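Local atomic coordinates of dimethyl-sulfide monooxygenase (Hyphomicrobium sulfonivorans, PDB entry 6AK1), a protein that oxidises dimethyl sulfide to methanethiol and formaldehyde with oxygen and NADH, as the FMN-dependent large subunit of a two-component monooxygenase. Residues A[325-328]-A[329-333]. Numbering follows the deposited sequence.
Sequences PDEP and LQAME
Ala331 N donates to Pro328 O over 3.0 Å. One residue on, Met332 N repeats the i to i+3 step by bonding to Leu329 O at 2.9 Å, and the two bonds together wind a short 3-10 segment. Pro328 also packs against that segment through its ring, whose CG lies 4.0 Å from the methyl CB of Ala331, while Pro328 CB rests beside Gln330 CG. The side chain of Glu327 lies across the end of the segment: its CG sits between the backbone N and carbonyl carbon (chi1 68°), and the chain then runs extended until OE1 stands 3.4 Å from Met332 CA. Replacing Glu327 with an alanine would probably uncover the backbone around Met332 by removing the carboxylate laid over it. Leu329 and Met332 both turn inward onto Leu341, and Met332 O accepts a hydrogen bond from Arg338. The whole illustrates how two overlapping i to i+3 bonds build a short 3-10 segment, preceded by a proline, in the loop between helices 305-316 and 335-344, at the periphery of a luciferase-like TIM-barrel monooxygenase.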
loop_
_atom_site.group_PDB
_atom_site.type_symbol
_atom_site.label_atom_id
_atom_site.label_comp_id
_atom_site.label_asym_id
_atom_site.label_seq_id
_atom_site.Cartn_x
_atom_site.Cartn_y
_atom_site.Cartn_z
ATOM N N PRO A 325 22.529 24.386 -5.907
ATOM C CA PRO A 325 23.100 23.028 -5.981
ATOM C C PRO A 325 24.437 22.884 -5.285
ATOM O O PRO A 325 24.817 21.755 -4.936
ATOM C CB PRO A 325 23.245 22.774 -7.494
ATOM C CG PRO A 325 22.391 23.826 -8.154
ATOM C CD PRO A 325 22.400 25.008 -7.234
ATOM N N ASP A 326 25.166 23.984 -5.077
ATOM C CA ASP A 326 26.529 23.911 -4.565
ATOM C C ASP A 326 26.654 24.182 -3.071
ATOM O O ASP A 326 27.750 24.018 -2.526
ATOM C CB ASP A 326 27.429 24.875 -5.340
ATOM C CG ASP A 326 27.593 24.460 -6.778
ATOM O OD1 ASP A 326 28.428 23.571 -7.039
ATOM O OD2 ASP A 326 26.865 24.994 -7.643
ATOM N N GLU A 327 25.584 24.576 -2.390
ATOM C CA GLU A 327 25.670 24.694 -0.947
ATOM C C GLU A 327 25.761 23.302 -0.321
ATOM O O GLU A 327 25.209 22.340 -0.857
ATOM C CB GLU A 327 24.463 25.444 -0.392
ATOM C CG GLU A 327 23.148 24.709 -0.510
ATOM C CD GLU A 327 22.062 25.346 0.333
ATOM O OE1 GLU A 327 21.001 24.698 0.554
ATOM O OE2 GLU A 327 22.284 26.497 0.782
ATOM N N PRO A 328 26.470 23.165 0.800
ATOM C CA PRO A 328 26.491 21.878 1.501
ATOM C C PRO A 328 25.131 21.564 2.090
ATOM O O PRO A 328 24.345 22.464 2.402
ATOM C CB PRO A 328 27.535 22.086 2.606
ATOM C CG PRO A 328 27.513 23.550 2.853
ATOM C CD PRO A 328 27.287 24.175 1.496
ATOM N N LEU A 329 24.868 20.261 2.241
ATOM C CA LEU A 329 23.609 19.796 2.824
ATOM C C LEU A 329 23.337 20.441 4.180
ATOM O O LEU A 329 22.206 20.855 4.462
ATOM C CB LEU A 329 23.627 18.269 2.957
ATOM C CG LEU A 329 22.406 17.614 3.612
ATOM C CD1 LEU A 329 21.100 18.016 2.911
ATOM C CD2 LEU A 329 22.553 16.102 3.672
ATOM N N GLN A 330 24.363 20.537 5.034
ATOM C CA GLN A 330 24.170 21.063 6.383
ATOM C C GLN A 330 23.639 22.498 6.388
ATOM O O GLN A 330 23.034 22.919 7.380
ATOM C CB GLN A 330 25.481 20.980 7.178
ATOM C CG GLN A 330 26.700 21.539 6.456
ATOM C CD GLN A 330 27.979 21.515 7.305
ATOM O OE1 GLN A 330 27.934 21.538 8.538
ATOM N NE2 GLN A 330 29.128 21.459 6.633
ATOM N N ALA A 331 23.820 23.246 5.297
ATOM C CA ALA A 331 23.350 24.624 5.191
ATOM C C ALA A 331 21.962 24.755 4.561
ATOM O O ALA A 331 21.502 25.880 4.346
ATOM C CB ALA A 331 24.354 25.454 4.385
ATOM N N MET A 332 21.286 23.649 4.256
ATOM C CA MET A 332 19.964 23.727 3.648
ATOM C C MET A 332 18.976 24.402 4.598
ATOM O O MET A 332 18.987 24.167 5.811
ATOM C CB MET A 332 19.483 22.324 3.266
ATOM C CG MET A 332 18.050 22.235 2.744
ATOM S SD MET A 332 17.657 20.631 1.980
ATOM C CE MET A 332 18.664 20.736 0.487
ATOM N N GLU A 333 18.119 25.255 4.034
ATOM C CA GLU A 333 17.242 26.077 4.862
ATOM C C GLU A 333 16.146 25.237 5.504
ATOM O O GLU A 333 15.937 25.300 6.721
ATOM C CB GLU A 333 16.640 27.211 4.030
ATOM C CG GLU A 333 17.678 28.137 3.372
ATOM C CD GLU A 333 18.318 29.132 4.340
ATOM O OE1 GLU A 333 19.223 29.887 3.896
ATOM O OE2 GLU A 333 17.913 29.169 5.531
#